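Local coordinates for acetyl-CoA acetyltransferase (Mycobacterium smegmatis, PDB 4EGV), which belongs to the thiolase family as a monomeric thiolase-like protein and is tentatively assigned acyltransferase activity, at residues A[119-122]-A[123-127]; A[323-326]-A[327-331]; A[429-432]-A[433-436]. All coordinates share one frame; numbering follows the deposited sequence.

Interaction 1 of 3, residues A[119-122]-A[123-127]; sequences QHLA and TEFGG
Q119 and T123 meet one turn apart on helix 117-130 of the thiolase fold, where the contact is largely buried. T123 carries its hydroxyl beside its own backbone N and anti to the carbonyl carbon, with chi1 at -56°, and this turns OG1 back along the helix to donate a hydrogen bond to Q119 O (3.0 Å). Q119 O also takes the N-H of T123 N, at 3.0 Å, and the two donors arrive from opposite faces of its plane. Q119 bends at chi2 and sends its NE2 to the hydroxyl of Y420 on strand 414-421. T123 is walled in by L296, H299 and D301 of strand 294-303.

Round the helix, the usual i to i+4 bonds continue with E124 N to H120 O at 2.8 Å and F125 N to L121 O at 2.9 Å. L121 and F125 run side by side, pointing the same way, and CD1 of the leucine packs on CE2 of the ring at 4.1 Å. Over one face of that ring, offset toward its rim, sits E124 OE2, which has a long, weak ion pair with K128. The other carboxylate oxygen, E124 OE1, approaches L121 CD1 at 3.9 Å.

Interaction 2 of 3, residues A[323-326]-A[327-331]; sequences VNEA and LRVAG
E325 and R328 are joined by a salt bridge in the last turns of helix 317-330, which ends in a Schellman motif at G331. The glutamate can be followed outward from its CB. Its CG stands anti to the backbone N (chi1 168°), and the chain then bends at chi2, so that the carboxylate is carried toward R328, about one turn on. CD comes to lie in the plane of the R328 guanidinium, at its edge. From there the two oxygens part company. E325 OE1 takes R328 NE at 3.3 Å, approached from above the carboxylate plane. E325 OE2 takes R328 NH2 at 3.2 Å on its syn side. The arginine therefore grips side-on, one nitrogen to each oxygen, and the two flat groups are turned 36° from each other. E325 OE2 is shared further: it accepts a hydrogen bond from N431 N, and it also lies 3.7 Å from V329 CG2. The N-H of N431, together with the guanidinium, would be expected to stabilise the negative charge on the carboxylate.

On another side of the helix, V323 and L327 lie side by side, with CG1 of the valine 4.1 Å from CD2 of the leucine. Both pack against strand 414-421, V323 on V417 and L327 on I419. N324 OD1 is 4.0 Å from the same L327 CD2, the two side chains crossing at an angle.

Along the backbone, V329 N still bonds E325 O at 3.1 Å, but the bond from A330 N to A326 O is weak. G331, at positive phi, closes the helix with its N on R328 O at 2.8 Å.

Interaction 3 of 3, residues A[429-432]-A[433-436]; sequences ADNS and AQLQ
N431 sits at the N-cap position of helix 432-440, and its carbonyl O starts the helical bonding by accepting from L435 N at 3.1 Å. S432 O accepts from Q436 N at 2.7 Å. The side chain of N431 makes no capping bond; it lies beside Q434, pointing the same way, and its OD1 comes to 4.0 Å from Q434 CB. The two amide planes are 33° apart, and Q434 spends its NE2 on E438, a turn further on. L435 turns toward the preceding loop, bringing its CG to 3.4 Å from N431 O.

The contact lies where the chain, having left the thiolase-fold sheet after strand 414-421, enters helix 432-440, and 433-436 falls roughly at the start of the additional C-terminal domain of type 1 thiolase-like proteins. Just before the helix, D430 forms an Asx turn, its OD1 using the anti lone pair to accept from S432 N at 3.1 Å. D430 OD1 takes a second bond, from S432 OG at 2.8 Å, and this donor stands well above the carboxylate plane. The hydroxyl of S432 is put within range by chi1 of -73°, with OG anti to the carbonyl carbon and beside its own backbone N. OG also accepts a hydrogen bond from D301 N of strand 294-303. D430 sends its other oxygen, OD2, to H299 ND1 on that same strand.

Reading from the N terminus, interaction 1 comes first on helix 117-130, interaction 2 follows on helix 317-330, and interaction 3 is last, where the loop after strand 414-421 enters helix 432-440. Each is a local contact within one continuous piece of chain, closing no long loop, and none nests in or crosses another. Interactions 1 and 2 do not touch, their nearest atoms being about 8 Å apart, yet both meet 429-436. There T123 CG2 packs on D430 OD2, and L435 CD1 packs against E325 OE1. Strands 294-303 and 414-421 of the mixed sheet contact both long helices, and strand 294-303 also receives the 429-436 segment.

Interaction 1 of 3, residues A[119-122]-A[123-127]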
# COMPACT_ATOMS: atom_id res chain seq x y z
N GLN A 119 1.53 8.03 -4.03
CA GLN A 119 1.53 7.78 -5.46
C GLN A 119 0.33 8.42 -6.16
O GLN A 119 0.48 8.94 -7.26
CB GLN A 119 1.72 6.27 -5.76
CG GLN A 119 1.73 5.93 -7.17
CD GLN A 119 2.87 6.48 -7.86
OE1 GLN A 119 2.73 7.41 -8.63
NE2 GLN A 119 4.03 5.92 -7.62
N HIS A 120 -0.83 8.42 -5.51
CA HIS A 120 -1.98 9.21 -5.96
C HIS A 120 -1.62 10.71 -6.15
O HIS A 120 -1.98 11.35 -7.15
CB HIS A 120 -3.18 9.02 -5.01
CG HIS A 120 -4.51 9.44 -5.57
ND1 HIS A 120 -4.95 10.75 -5.57
CD2 HIS A 120 -5.52 8.71 -6.08
CE1 HIS A 120 -6.16 10.81 -6.09
NE2 HIS A 120 -6.53 9.58 -6.42
N LEU A 121 -0.87 11.24 -5.19
CA LEU A 121 -0.45 12.61 -5.17
C LEU A 121 0.53 12.96 -6.27
O LEU A 121 0.37 14.00 -6.94
CB LEU A 121 0.23 12.88 -3.83
CG LEU A 121 -0.19 14.02 -2.91
CD1 LEU A 121 -1.61 14.52 -3.13
CD2 LEU A 121 0.01 13.49 -1.50
N ALA A 122 1.54 12.11 -6.45
CA ALA A 122 2.47 12.28 -7.54
C ALA A 122 1.76 12.22 -8.89
O ALA A 122 2.03 13.02 -9.74
CB ALA A 122 3.58 11.27 -7.47
N THR A 123 0.83 11.29 -9.09
CA THR A 123 0.05 11.26 -10.30
C THR A 123 -0.84 12.52 -10.51
O THR A 123 -0.85 13.10 -11.59
CB THR A 123 -0.78 9.98 -10.38
OG1 THR A 123 0.08 8.84 -10.27
CG2 THR A 123 -1.63 9.92 -11.67
N GLU A 124 -1.58 12.92 -9.48
CA GLU A 124 -2.36 14.13 -9.53
C GLU A 124 -1.55 15.42 -9.83
O GLU A 124 -1.97 16.23 -10.64
CB GLU A 124 -3.15 14.26 -8.22
CG GLU A 124 -4.18 15.37 -8.14
CD GLU A 124 -4.26 15.97 -6.76
OE1 GLU A 124 -4.35 15.22 -5.77
OE2 GLU A 124 -4.20 17.20 -6.65
N PHE A 125 -0.37 15.59 -9.23
CA PHE A 125 0.42 16.77 -9.58
C PHE A 125 1.17 16.67 -10.85
O PHE A 125 1.45 17.66 -11.44
CB PHE A 125 1.25 17.34 -8.41
CG PHE A 125 0.38 18.00 -7.36
CD1 PHE A 125 -0.29 19.18 -7.66
CD2 PHE A 125 0.13 17.37 -6.14
CE1 PHE A 125 -1.17 19.76 -6.74
CE2 PHE A 125 -0.75 17.93 -5.22
CZ PHE A 125 -1.41 19.12 -5.52
N GLY A 126 1.45 15.47 -11.30
CA GLY A 126 1.93 15.24 -12.66
C GLY A 126 0.95 15.76 -13.69
O GLY A 126 1.32 16.52 -14.56
N GLY A 127 -0.30 15.33 -13.57
CA GLY A 127 -1.40 15.78 -14.42
C GLY A 127 -1.64 17.27 -14.43
O GLY A 127 -1.98 17.81 -15.45

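Interaction 2 of 3, residues A[323-326]-A[327-331]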
# COMPACT_ATOMS: atom_id res chain seq x y z
N VAL A 323 -2.50 -1.75 -12.22
CA VAL A 323 -1.19 -2.16 -12.71
C VAL A 323 -1.16 -2.27 -14.23
O VAL A 323 -0.27 -1.75 -14.86
CB VAL A 323 -0.73 -3.47 -12.08
CG1 VAL A 323 0.42 -4.09 -12.85
CG2 VAL A 323 -0.30 -3.24 -10.63
N ASN A 324 -2.16 -2.92 -14.81
CA ASN A 324 -2.21 -3.11 -16.25
C ASN A 324 -2.42 -1.85 -17.05
O ASN A 324 -1.83 -1.69 -18.11
CB ASN A 324 -3.24 -4.17 -16.63
CG ASN A 324 -2.72 -5.58 -16.45
OD1 ASN A 324 -1.52 -5.82 -16.57
ND2 ASN A 324 -3.63 -6.52 -16.17
N GLU A 325 -3.27 -0.95 -16.55
CA GLU A 325 -3.49 0.36 -17.16
C GLU A 325 -2.24 1.25 -17.10
O GLU A 325 -1.92 1.98 -18.05
CB GLU A 325 -4.71 1.03 -16.54
CG GLU A 325 -4.92 2.52 -16.87
CD GLU A 325 -5.27 2.79 -18.32
OE1 GLU A 325 -5.58 1.84 -19.06
OE2 GLU A 325 -5.24 3.96 -18.74
N ALA A 326 -1.51 1.19 -15.99
CA ALA A 326 -0.26 1.91 -15.84
C ALA A 326 0.79 1.41 -16.77
O ALA A 326 1.63 2.17 -17.20
CB ALA A 326 0.21 1.80 -14.46
N LEU A 327 0.77 0.11 -17.07
CA LEU A 327 1.62 -0.51 -18.05
C LEU A 327 1.32 -0.02 -19.46
O LEU A 327 2.21 0.30 -20.22
CB LEU A 327 1.48 -2.03 -17.97
CG LEU A 327 2.59 -2.98 -17.50
CD1 LEU A 327 3.70 -2.28 -16.77
CD2 LEU A 327 2.04 -4.09 -16.64
N ARG A 328 0.03 0.04 -19.80
CA ARG A 328 -0.39 0.57 -21.08
C ARG A 328 0.09 2.02 -21.34
O ARG A 328 0.85 2.26 -22.27
CB ARG A 328 -1.91 0.43 -21.25
CG ARG A 328 -2.37 0.62 -22.68
CD ARG A 328 -3.88 0.79 -22.76
NE ARG A 328 -4.35 1.99 -22.08
CZ ARG A 328 -4.45 3.20 -22.62
NH1 ARG A 328 -4.12 3.40 -23.87
NH2 ARG A 328 -4.88 4.22 -21.91
N VAL A 329 -0.27 2.93 -20.46
CA VAL A 329 0.24 4.28 -20.42
C VAL A 329 1.74 4.46 -20.66
O VAL A 329 2.12 5.40 -21.27
CB VAL A 329 -0.24 4.98 -19.13
CG1 VAL A 329 0.16 6.38 -19.09
CG2 VAL A 329 -1.69 4.93 -19.06
N ALA A 330 2.59 3.56 -20.21
CA ALA A 330 4.01 3.70 -20.47
C ALA A 330 4.46 3.24 -21.83
O ALA A 330 5.55 3.53 -22.23
CB ALA A 330 4.76 2.99 -19.46
N GLY A 331 3.64 2.47 -22.51
CA GLY A 331 3.98 1.76 -23.70
C GLY A 331 4.77 0.52 -23.48
O GLY A 331 5.53 0.15 -24.32

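Interaction 3 of 3, residues A[429-432]-A[433-436]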
# COMPACT_ATOMS: atom_id res chain seq x y z
N ALA A 429 -2.51 11.06 -20.62
CA ALA A 429 -3.66 10.93 -19.70
C ALA A 429 -4.11 9.46 -19.57
O ALA A 429 -4.23 8.75 -20.57
CB ALA A 429 -4.84 11.85 -20.13
N ASP A 430 -4.33 9.00 -18.34
CA ASP A 430 -4.83 7.65 -18.10
C ASP A 430 -6.38 7.53 -18.09
O ASP A 430 -7.12 8.49 -17.92
CB ASP A 430 -4.16 6.99 -16.85
CG ASP A 430 -4.66 7.56 -15.50
OD1 ASP A 430 -5.87 7.45 -15.22
OD2 ASP A 430 -3.84 8.07 -14.71
N ASN A 431 -6.81 6.29 -18.27
CA ASN A 431 -8.18 5.89 -18.40
C ASN A 431 -8.85 5.38 -17.12
O ASN A 431 -9.77 4.57 -17.17
CB ASN A 431 -8.26 4.83 -19.49
CG ASN A 431 -9.55 4.87 -20.23
OD1 ASN A 431 -10.04 5.94 -20.58
ND2 ASN A 431 -10.14 3.70 -20.45
N SER A 432 -8.42 5.87 -15.97
CA SER A 432 -8.89 5.37 -14.69
C SER A 432 -10.36 5.61 -14.48
O SER A 432 -11.05 4.75 -13.98
CB SER A 432 -8.12 6.00 -13.55
OG SER A 432 -6.83 5.46 -13.51
N ALA A 433 -10.83 6.79 -14.85
CA ALA A 433 -12.22 7.19 -14.63
C ALA A 433 -13.23 6.23 -15.29
O ALA A 433 -14.18 5.78 -14.67
CB ALA A 433 -12.42 8.62 -15.09
N GLN A 434 -12.98 5.90 -16.55
CA GLN A 434 -13.79 4.96 -17.32
C GLN A 434 -13.59 3.49 -16.86
O GLN A 434 -14.53 2.72 -16.83
CB GLN A 434 -13.55 5.16 -18.84
CG GLN A 434 -14.27 4.19 -19.83
CD GLN A 434 -15.82 4.25 -19.80
OE1 GLN A 434 -16.42 5.30 -19.62
NE2 GLN A 434 -16.47 3.09 -20.00
N LEU A 435 -12.37 3.11 -16.49
CA LEU A 435 -12.11 1.80 -15.86
C LEU A 435 -12.74 1.61 -14.46
O LEU A 435 -13.11 0.50 -14.11
CB LEU A 435 -10.61 1.52 -15.77
CG LEU A 435 -9.97 1.13 -17.09
CD1 LEU A 435 -8.46 1.15 -17.11
CD2 LEU A 435 -10.56 -0.05 -17.82
N GLN A 436 -12.82 2.69 -13.68
CA GLN A 436 -13.51 2.71 -12.41
C GLN A 436 -15.04 2.54 -12.58
O GLN A 436 -15.66 1.80 -11.85
CB GLN A 436 -13.19 4.02 -11.67
CG GLN A 436 -13.59 4.06 -10.20
CD GLN A 436 -12.89 2.99 -9.38
OE1 GLN A 436 -13.50 2.00 -8.97
NE2 GLN A 436 -11.57 3.16 -9.16